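Local coordinates for aldose 1-epimerase (Escherichia coli, PDB 3NRE), which probably interconverts the alpha and beta anomers of aldose sugars, acting as an aldose 1-epimerase (mutarotase), at residues H81-G85 with D86-G90; S257-P260 with D261-H264; M224-T227 with P228-C232; K244-A247 with F248-C252. All coordinates share one frame; numbering follows the deposited sequence.

Interaction 1 of 4, residues H81-G85 with D86-G90; sequences HYLHG and DGWLG
The indole N-H of Trp88 serves two carbonyls of the loop just before it. NE1 lies 3.0 Å from Gly85 O, which sits in the plane of the indole at its edge, while a second, weak bond of 3.1 Å runs from NE1 to Leu83 O. Neither is straight, the better N-H...O angle being 134°, as expected when one hydrogen is shared. Trp88 is set for this by a chi1 of 68°, which places CG between its backbone N and carbonyl carbon and folds the indole back over the preceding residues. His84 CB then rests over one face of the indole, 3.9 Å from the centroid of the five-membered ring, and the imidazole turns its edge to the six-membered ring with the planes 79° apart. Leu83 CD2 touches Trp88 CH2. On the other flank of the turn the Tyr82 hydroxyl donates to Asp86 OD1 over 2.7 Å, arriving from above the carboxylate plane; Tyr115 holds the other oxygen, OD2. A water links His84 O to Trp88 N. Beyond the loop, Phe49 stacks on Trp88, the backbone N of Asn56 bonds His84 ND1, and His84 NE2 bonds a PEG molecule probably taken up from the crystallisation liquor. The loop thus closes on a 3-10 turn and presents a histidine to what is probably a pocket, consistent with the sugar cleft of mutarotase-like beta-sandwich enzymes.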
loop_
_atom_site.group_PDB
_atom_site.type_symbol
_atom_site.label_atom_id
_atom_site.label_comp_id
_atom_site.label_asym_id
_atom_site.label_seq_id
_atom_site.Cartn_x
_atom_site.Cartn_y
_atom_site.Cartn_z
ATOM N N HIS A 81 -6.005 -4.504 -16.135
ATOM C CA HIS A 81 -6.416 -3.263 -15.498
ATOM C C HIS A 81 -5.241 -2.414 -15.088
ATOM O O HIS A 81 -4.287 -2.926 -14.516
ATOM C CB HIS A 81 -7.275 -3.527 -14.251
ATOM C CG HIS A 81 -8.667 -3.922 -14.589
ATOM N ND1 HIS A 81 -9.010 -5.220 -14.916
ATOM C CD2 HIS A 81 -9.779 -3.171 -14.776
ATOM C CE1 HIS A 81 -10.285 -5.242 -15.267
ATOM N NE2 HIS A 81 -10.784 -4.026 -15.151
ATOM N N TYR A 82 -5.374 -1.125 -15.360
ATOM C CA TYR A 82 -4.535 -0.109 -14.735
ATOM C C TYR A 82 -4.565 -0.363 -13.239
ATOM O O TYR A 82 -5.647 -0.554 -12.652
ATOM C CB TYR A 82 -5.072 1.261 -15.077
ATOM C CG TYR A 82 -4.326 2.416 -14.443
ATOM C CD1 TYR A 82 -4.673 2.877 -13.192
ATOM C CD2 TYR A 82 -3.337 3.082 -15.126
ATOM C CE1 TYR A 82 -4.001 3.964 -12.617
ATOM C CE2 TYR A 82 -2.674 4.179 -14.543
ATOM C CZ TYR A 82 -3.037 4.604 -13.318
ATOM O OH TYR A 82 -2.428 5.735 -12.750
ATOM N N LEU A 83 -3.379 -0.411 -12.627
ATOM C CA LEU A 83 -3.218 -0.870 -11.251
ATOM C C LEU A 83 -2.366 0.093 -10.409
ATOM O O LEU A 83 -1.276 0.428 -10.814
ATOM C CB LEU A 83 -2.570 -2.267 -11.342
ATOM C CG LEU A 83 -2.200 -2.954 -10.104
ATOM C CD1 LEU A 83 -3.454 -3.240 -9.185
ATOM C CD2 LEU A 83 -1.434 -4.298 -10.334
ATOM N N HIS A 84 -2.885 0.507 -9.236
ATOM C CA HIS A 84 -2.088 1.162 -8.162
ATOM C C HIS A 84 -1.478 2.488 -8.559
ATOM O O HIS A 84 -0.539 2.937 -7.893
ATOM C CB HIS A 84 -0.956 0.233 -7.713
ATOM C CG HIS A 84 -1.426 -0.989 -7.003
ATOM N ND1 HIS A 84 -2.540 -0.999 -6.192
ATOM C CD2 HIS A 84 -0.896 -2.231 -6.936
ATOM C CE1 HIS A 84 -2.686 -2.200 -5.679
ATOM N NE2 HIS A 84 -1.704 -2.975 -6.112
ATOM N N GLY A 85 -2.030 3.145 -9.581
ATOM C CA GLY A 85 -1.509 4.454 -9.943
ATOM C C GLY A 85 -0.192 4.399 -10.704
ATOM O O GLY A 85 0.151 3.387 -11.301
ATOM N N ASP A 86 0.554 5.520 -10.676
ATOM C CA ASP A 86 1.815 5.621 -11.420
ATOM C C ASP A 86 3.053 5.719 -10.545
ATOM O O ASP A 86 4.145 5.533 -11.035
ATOM C CB ASP A 86 1.804 6.828 -12.351
ATOM C CG ASP A 86 0.422 7.094 -12.927
ATOM O OD1 ASP A 86 -0.045 6.295 -13.816
ATOM O OD2 ASP A 86 -0.190 8.098 -12.443
ATOM N N GLY A 87 2.888 6.107 -9.301
ATOM C CA GLY A 87 4.041 6.344 -8.451
ATOM C C GLY A 87 4.997 5.172 -8.355
ATOM O O GLY A 87 6.227 5.317 -8.507
ATOM N N TRP A 88 4.425 4.002 -8.123
ATOM C CA TRP A 88 5.219 2.785 -7.998
ATOM C C TRP A 88 6.046 2.410 -9.227
ATOM O O TRP A 88 6.931 1.566 -9.114
ATOM C CB TRP A 88 4.336 1.599 -7.559
ATOM C CG TRP A 88 3.316 1.137 -8.590
ATOM C CD1 TRP A 88 2.443 1.914 -9.328
ATOM C CD2 TRP A 88 3.038 -0.212 -8.935
ATOM N NE1 TRP A 88 1.652 1.093 -10.105
ATOM C CE2 TRP A 88 2.006 -0.204 -9.889
ATOM C CE3 TRP A 88 3.530 -1.437 -8.490
ATOM C CZ2 TRP A 88 1.467 -1.373 -10.411
ATOM C CZ3 TRP A 88 3.011 -2.601 -9.014
ATOM C CH2 TRP A 88 2.001 -2.573 -9.983
ATOM N N LEU A 89 5.723 2.966 -10.409
ATOM C CA LEU A 89 6.389 2.685 -11.645
ATOM C C LEU A 89 7.344 3.811 -12.106
ATOM O O LEU A 89 8.020 3.671 -13.123
ATOM C CB LEU A 89 5.361 2.447 -12.753
ATOM C CG LEU A 89 4.351 1.336 -12.470
ATOM C CD1 LEU A 89 3.356 1.267 -13.642
ATOM C CD2 LEU A 89 5.078 0.043 -12.289
ATOM N N GLY A 90 7.310 4.922 -11.425
ATOM C CA GLY A 90 8.061 6.130 -11.863
ATOM C C GLY A 90 9.375 6.299 -11.145
ATOM O O GLY A 90 9.646 5.652 -10.109
HETATM O O HOH W 1 1.658 4.239 -7.047
#

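Interaction 2 of 4, residues S257-P260 with D261-H264; sequences SHAP and DDHH
Asp262 reaches back along the chain to Ala259, and each atom of its side chain has a task there. CB lies 3.4 Å from Ala259 O, and CG runs past the same carbonyl. At the tip the carboxylate divides its work. OD1 packs against the methyl of Ala259, CB, at 3.4 Å, and forms a salt bridge with Arg265. OD2 accepts the backbone N-H of Ala259 at 2.9 Å in a fairly straight bond (157°), although the donor stands well above the carboxylate plane. OD2 also touches His258 CB and takes a further bond from the backbone N of Asp270, so this buried oxygen has two amide donors. The return link is made by the main chain, where Asp262 N donates to Ala259 O over 3.1 Å. His258 ND1 reaches that same oxygen at 2.9 Å from the opposite face of the carbonyl plane, because a chi1 of 66° brings its imidazole round toward the next peptide. Ala259 O is therefore gripped by two donors, and the far nitrogen of the imidazole, NE2, is held by the backbone N of Ala55. Around these bonds the chain forms a type II beta turn from Ala259 to Asp262, with Pro260 and Asp261 at its corners and Asp261 taking the positive phi of the third position. The motif is a beta turn braced by the side chain of its last residue, running directly into a 3-10 turn.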
loop_
_atom_site.group_PDB
_atom_site.type_symbol
_atom_site.label_atom_id
_atom_site.label_comp_id
_atom_site.label_asym_id
_atom_site.label_seq_id
_atom_site.Cartn_x
_atom_site.Cartn_y
_atom_site.Cartn_z
ATOM N N SER A 257 -6.765 4.581 1.545
ATOM C CA SER A 257 -7.619 5.671 1.997
ATOM C C SER A 257 -9.049 5.593 1.457
ATOM O O SER A 257 -9.895 6.436 1.816
ATOM C CB SER A 257 -7.001 7.007 1.567
ATOM O OG SER A 257 -7.133 7.214 0.180
ATOM N N HIS A 258 -9.311 4.576 0.635
ATOM C CA HIS A 258 -10.593 4.416 -0.024
ATOM C C HIS A 258 -10.864 2.964 -0.289
ATOM O O HIS A 258 -9.971 2.154 -0.120
ATOM C CB HIS A 258 -10.630 5.224 -1.320
ATOM C CG HIS A 258 -9.673 4.733 -2.360
ATOM N ND1 HIS A 258 -10.041 3.856 -3.355
ATOM C CD2 HIS A 258 -8.370 5.029 -2.576
ATOM C CE1 HIS A 258 -8.988 3.597 -4.114
ATOM N NE2 HIS A 258 -7.955 4.280 -3.659
ATOM N N ALA A 259 -12.103 2.664 -0.715
ATOM C CA ALA A 259 -12.527 1.302 -1.048
ATOM C C ALA A 259 -12.206 1.007 -2.510
ATOM O O ALA A 259 -12.245 1.925 -3.328
ATOM C CB ALA A 259 -13.999 1.128 -0.822
ATOM N N PRO A 260 -11.972 -0.281 -2.832
ATOM C CA PRO A 260 -11.825 -0.624 -4.235
ATOM C C PRO A 260 -13.079 -0.228 -5.024
ATOM O O PRO A 260 -14.208 -0.408 -4.530
ATOM C CB PRO A 260 -11.656 -2.127 -4.201
ATOM C CG PRO A 260 -12.353 -2.562 -2.930
ATOM C CD PRO A 260 -12.102 -1.465 -1.975
ATOM N N ASP A 261 -12.876 0.342 -6.216
ATOM C CA ASP A 261 -13.969 0.703 -7.124
ATOM C C ASP A 261 -14.784 1.873 -6.582
ATOM O O ASP A 261 -15.913 2.070 -6.980
ATOM C CB ASP A 261 -14.892 -0.495 -7.456
ATOM C CG ASP A 261 -14.604 -1.122 -8.821
ATOM O OD1 ASP A 261 -13.606 -0.727 -9.439
ATOM O OD2 ASP A 261 -15.434 -1.985 -9.271
ATOM N N ASP A 262 -14.199 2.681 -5.676
ATOM C CA ASP A 262 -14.902 3.872 -5.211
ATOM C C ASP A 262 -15.137 4.831 -6.373
ATOM O O ASP A 262 -16.046 5.645 -6.333
ATOM C CB ASP A 262 -14.140 4.583 -4.098
ATOM C CG ASP A 262 -14.631 4.227 -2.694
ATOM O OD1 ASP A 262 -15.691 3.587 -2.516
ATOM O OD2 ASP A 262 -13.957 4.695 -1.746
ATOM N N HIS A 263 -14.347 4.722 -7.437
ATOM C CA HIS A 263 -14.585 5.574 -8.612
ATOM C C HIS A 263 -16.017 5.394 -9.190
ATOM O O HIS A 263 -16.507 6.253 -9.913
ATOM C CB HIS A 263 -13.596 5.264 -9.729
ATOM C CG HIS A 263 -12.257 5.883 -9.548
ATOM N ND1 HIS A 263 -11.297 5.357 -8.717
ATOM C CD2 HIS A 263 -11.693 6.965 -10.140
ATOM C CE1 HIS A 263 -10.204 6.083 -8.798
ATOM N NE2 HIS A 263 -10.408 7.056 -9.663
ATOM N N HIS A 264 -16.632 4.252 -8.877
ATOM C CA HIS A 264 -17.986 3.918 -9.333
ATOM C C HIS A 264 -19.108 4.231 -8.345
ATOM O O HIS A 264 -20.284 4.079 -8.676
ATOM C CB HIS A 264 -18.075 2.434 -9.679
ATOM C CG HIS A 264 -17.165 2.032 -10.796
ATOM N ND1 HIS A 264 -16.536 0.805 -10.836
ATOM C CD2 HIS A 264 -16.763 2.705 -11.896
ATOM C CE1 HIS A 264 -15.784 0.744 -11.924
ATOM N NE2 HIS A 264 -15.903 1.884 -12.580
#

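Interaction 3 of 4, residues M224-T227 with P228-C232; sequences METT and PPAPC
Thr227 and Pro228 are joined by a cis peptide, which brings their CA atoms to 3.0 Å and turns the chain sharply as the strand ends; the backbone angles fit a type VIb turn from Thr226 to Pro229. Thr226 carries the side-chain contact. Its OG1 lies between the backbone N and the carbonyl carbon (chi1 51°), pointing across the turn, and accepts the N-H of Ala230 at 3.0 Å in an almost linear bond (173°). The same hydroxyl donates to Gly209 O, so one oxygen both receives and gives. Ala230 CB packs 3.6 Å from Thr226 OG1. On the backbone side, Pro229 CA makes a CA-H...O contact with Thr226 O at 3.6 Å. A valine in place of Thr226 would probably leave the Ala230 amide and Gly209 O without their shared hydroxyl, and the proline-rich turn less firmly tied to the strand. Thr227 and Pro228 form the exposed corner. Around the turn, Thr226 also touches Pro255 of strand 250-256, Thr227 bonds through its backbone to Glu283 of strand 279-290, and Ala230 packs on Trp207, before the chain enters strand 232-237.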
loop_
_atom_site.group_PDB
_atom_site.type_symbol
_atom_site.label_atom_id
_atom_site.label_comp_id
_atom_site.label_asym_id
_atom_site.label_seq_id
_atom_site.Cartn_x
_atom_site.Cartn_y
_atom_site.Cartn_z
HETATM N N MSE A 224 0.688 -1.059 13.272
HETATM C CA MSE A 224 0.407 -0.189 12.119
HETATM C C MSE A 224 -0.709 0.786 12.494
HETATM O O MSE A 224 -1.774 0.362 12.980
HETATM C CB MSE A 224 -0.020 -1.002 10.872
HETATM C CG MSE A 224 -0.589 -0.132 9.708
HETATM SE SE MSE A 224 -1.089 -0.946 7.963
HETATM C CE MSE A 224 0.441 -1.990 7.556
ATOM N N GLU A 225 -0.462 2.081 12.243
ATOM C CA GLU A 225 -1.441 3.155 12.479
ATOM C C GLU A 225 -1.456 4.093 11.281
ATOM O O GLU A 225 -0.426 4.378 10.684
ATOM C CB GLU A 225 -1.118 3.979 13.735
ATOM C CG GLU A 225 -1.272 3.187 14.999
ATOM C CD GLU A 225 -1.083 4.025 16.274
ATOM O OE1 GLU A 225 -1.392 5.244 16.295
ATOM O OE2 GLU A 225 -0.627 3.427 17.264
ATOM N N THR A 226 -2.639 4.504 10.867
ATOM C CA THR A 226 -2.773 5.447 9.753
ATOM C C THR A 226 -3.481 6.733 10.214
ATOM O O THR A 226 -4.381 6.715 11.123
ATOM C CB THR A 226 -3.571 4.837 8.591
ATOM O OG1 THR A 226 -4.800 4.289 9.121
ATOM C CG2 THR A 226 -2.726 3.761 7.823
ATOM N N THR A 227 -3.088 7.850 9.605
ATOM C CA THR A 227 -3.707 9.160 9.919
ATOM C C THR A 227 -3.889 9.968 8.646
ATOM O O THR A 227 -2.915 10.225 7.947
ATOM C CB THR A 227 -2.822 10.042 10.855
ATOM O OG1 THR A 227 -2.398 9.271 11.976
ATOM C CG2 THR A 227 -3.595 11.253 11.361
ATOM N N PRO A 228 -5.131 10.335 8.296
ATOM C CA PRO A 228 -6.431 9.962 8.875
ATOM C C PRO A 228 -6.624 8.447 8.850
ATOM O O PRO A 228 -5.943 7.761 8.067
ATOM C CB PRO A 228 -7.443 10.630 7.951
ATOM C CG PRO A 228 -6.645 11.680 7.192
ATOM C CD PRO A 228 -5.275 11.140 7.075
ATOM N N PRO A 229 -7.479 7.916 9.724
ATOM C CA PRO A 229 -7.651 6.473 9.755
ATOM C C PRO A 229 -8.125 5.988 8.397
ATOM O O PRO A 229 -9.086 6.502 7.835
ATOM C CB PRO A 229 -8.702 6.237 10.859
ATOM C CG PRO A 229 -8.822 7.542 11.598
ATOM C CD PRO A 229 -8.348 8.625 10.689
ATOM N N ALA A 230 -7.421 5.017 7.864
ATOM C CA ALA A 230 -7.829 4.372 6.622
ATOM C C ALA A 230 -9.056 3.494 6.861
ATOM O O ALA A 230 -9.116 2.782 7.844
ATOM C CB ALA A 230 -6.685 3.535 6.104
ATOM N N PRO A 231 -10.016 3.497 5.925
ATOM C CA PRO A 231 -11.263 2.727 6.063
ATOM C C PRO A 231 -11.224 1.311 5.479
ATOM O O PRO A 231 -12.129 0.517 5.768
ATOM C CB PRO A 231 -12.241 3.558 5.254
ATOM C CG PRO A 231 -11.415 4.111 4.162
ATOM C CD PRO A 231 -10.132 4.516 4.872
ATOM N N CYS A 232 -10.220 1.011 4.636
ATOM C CA CYS A 232 -10.139 -0.281 3.954
ATOM C C CYS A 232 -8.713 -0.790 3.949
ATOM O O CYS A 232 -7.792 -0.005 3.954
ATOM C CB CYS A 232 -10.634 -0.145 2.524
ATOM S SG CYS A 232 -12.349 0.371 2.391
#

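Interaction 4 of 4, residues K244-A247 with F248-C252; sequences KGYA and FDFFC
Two first torsions bring Tyr246 and Phe250 together: the tyrosine ring stands anti to its own backbone nitrogen (chi1 -175°) and extends along the chain to come, whereas the phenylalanine ring, at chi1 70°, lies between its N and carbonyl carbon and folds back. Tyr246 presents its edge to the face of Phe250, Tyr246 CE1 meeting Phe250 CE2 at 3.5 Å with the planes 71° apart. The phenol then reaches past this ring, and its OH donates to Phe250 O over 2.7 Å, the hydroxyl lying nearly straight out from the C=O bond; the backbone N of Ser238 adds a weak bond to the Tyr246 hydroxyl. One face of the Tyr246 ring is occupied by the backbone of Phe248, whose N sits 3.5 Å above the ring plane, over its centre. Phe248 completes an aromatic cluster, its CD1 touching Tyr246 CE2 at 3.6 Å in an offset edge-to-face pair. This cluster closes the connection between the antiparallel neighbours 232-237 and 250-256, a long-looped hairpin within the beta-sheet. A leucine in place of Tyr246 would probably leave Phe250 O without its hydroxyl donor and open a gap between the two phenylalanine rings. Just before the strand, Asp249 OD1 accepts the Ala247 N-H at 3.1 Å, nearly along its own C-O direction. The other oxygen, OD2, takes a water at 2.9 Å, which also reaches Gly245 O weakly. Elsewhere Phe250 meets Arg35 in a cation-pi contact and Tyr151 edge to face.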
loop_
_atom_site.group_PDB
_atom_site.type_symbol
_atom_site.label_atom_id
_atom_site.label_comp_id
_atom_site.label_asym_id
_atom_site.label_seq_id
_atom_site.Cartn_x
_atom_site.Cartn_y
_atom_site.Cartn_z
ATOM N N LYS A 244 5.728 -19.725 -8.841
ATOM C CA LYS A 244 6.437 -20.997 -8.609
ATOM C C LYS A 244 7.546 -20.844 -7.555
ATOM O O LYS A 244 7.853 -21.805 -6.841
ATOM C CB LYS A 244 6.993 -21.606 -9.919
ATOM N N GLY A 245 8.128 -19.653 -7.429
ATOM C CA GLY A 245 9.086 -19.410 -6.341
ATOM C C GLY A 245 8.469 -18.938 -5.023
ATOM O O GLY A 245 9.098 -18.123 -4.306
ATOM N N TYR A 246 7.253 -19.421 -4.698
ATOM C CA TYR A 246 6.545 -18.953 -3.496
ATOM C C TYR A 246 6.314 -20.036 -2.466
ATOM O O TYR A 246 5.705 -21.070 -2.755
ATOM C CB TYR A 246 5.225 -18.260 -3.856
ATOM C CG TYR A 246 4.490 -17.652 -2.686
ATOM C CD1 TYR A 246 4.941 -16.495 -2.067
ATOM C CD2 TYR A 246 3.319 -18.218 -2.207
ATOM C CE1 TYR A 246 4.269 -15.950 -1.003
ATOM C CE2 TYR A 246 2.613 -17.642 -1.129
ATOM C CZ TYR A 246 3.098 -16.542 -0.532
ATOM O OH TYR A 246 2.397 -15.971 0.501
ATOM N N ALA A 247 6.788 -19.775 -1.242
ATOM C CA ALA A 247 6.772 -20.766 -0.172
ATOM C C ALA A 247 6.060 -20.236 1.057
ATOM O O ALA A 247 6.379 -20.642 2.169
ATOM C CB ALA A 247 8.202 -21.147 0.188
ATOM N N PHE A 248 5.117 -19.311 0.857
ATOM C CA PHE A 248 4.362 -18.701 1.960
ATOM C C PHE A 248 5.337 -17.981 2.895
ATOM O O PHE A 248 5.236 -18.087 4.110
ATOM C CB PHE A 248 3.537 -19.767 2.734
ATOM C CG PHE A 248 2.417 -20.367 1.925
ATOM C CD1 PHE A 248 1.308 -19.623 1.603
ATOM C CD2 PHE A 248 2.483 -21.695 1.492
ATOM C CE1 PHE A 248 0.278 -20.159 0.845
ATOM C CE2 PHE A 248 1.458 -22.251 0.722
ATOM C CZ PHE A 248 0.349 -21.485 0.402
ATOM N N ASP A 249 6.273 -17.246 2.310
ATOM C CA ASP A 249 7.331 -16.572 3.051
ATOM C C ASP A 249 7.017 -15.084 3.239
ATOM O O ASP A 249 7.763 -14.388 3.933
ATOM C CB ASP A 249 8.690 -16.754 2.331
ATOM C CG ASP A 249 8.600 -16.488 0.832
ATOM O OD1 ASP A 249 7.822 -17.184 0.080
ATOM O OD2 ASP A 249 9.332 -15.572 0.382
ATOM N N PHE A 250 5.957 -14.586 2.582
ATOM C CA PHE A 250 5.434 -13.231 2.806
ATOM C C PHE A 250 3.951 -13.116 2.565
ATOM O O PHE A 250 3.323 -13.961 1.973
ATOM C CB PHE A 250 6.120 -12.155 1.929
ATOM C CG PHE A 250 5.767 -12.266 0.437
ATOM C CD1 PHE A 250 4.599 -11.692 -0.071
ATOM C CD2 PHE A 250 6.548 -13.046 -0.402
ATOM C CE1 PHE A 250 4.264 -11.842 -1.471
ATOM C CE2 PHE A 250 6.205 -13.167 -1.785
ATOM C CZ PHE A 250 5.074 -12.583 -2.256
ATOM N N PHE A 251 3.411 -12.030 3.060
ATOM C CA PHE A 251 2.012 -11.628 2.801
ATOM C C PHE A 251 1.974 -10.123 2.807
ATOM O O PHE A 251 2.902 -9.487 3.242
ATOM C CB PHE A 251 1.028 -12.147 3.864
ATOM C CG PHE A 251 1.108 -11.419 5.168
ATOM C CD1 PHE A 251 2.124 -11.726 6.082
ATOM C CD2 PHE A 251 0.185 -10.408 5.491
ATOM C CE1 PHE A 251 2.219 -11.043 7.306
ATOM C CE2 PHE A 251 0.268 -9.732 6.698
ATOM C CZ PHE A 251 1.295 -10.055 7.616
ATOM N N CYS A 252 0.892 -9.543 2.285
ATOM C CA CYS A 252 0.709 -8.089 2.288
ATOM C C CYS A 252 -0.521 -7.714 3.059
ATOM O O CYS A 252 -1.544 -8.395 3.013
ATOM C CB CYS A 252 0.561 -7.543 0.893
ATOM S SG CYS A 252 1.899 -8.019 -0.181
HETATM O O HOH W 2 8.635 -15.369 -2.395
#

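In the fold
Each contact is local, and the four follow one another along the chain without nesting or crossing. Interaction 1 comes first, shaping the loop between strands 68-71 and 93-97. Interaction 3 then turns the chain out of strand 220-227, in the nine-stranded sheet, and into strand 232-237 of the curled sheet. Interaction 4 closes the loop beyond that strand, and strand 250-256 carries the chain back antiparallel to it, toward interaction 2. Residues distant in sequence therefore meet: Pro231 and Cys232 pack against Ser257, His258 and Ala259, so that interactions 2 and 3 touch, the only pair of the four to do so. Interaction 1 stays apart, its centre about 15 Å from that of interaction 2.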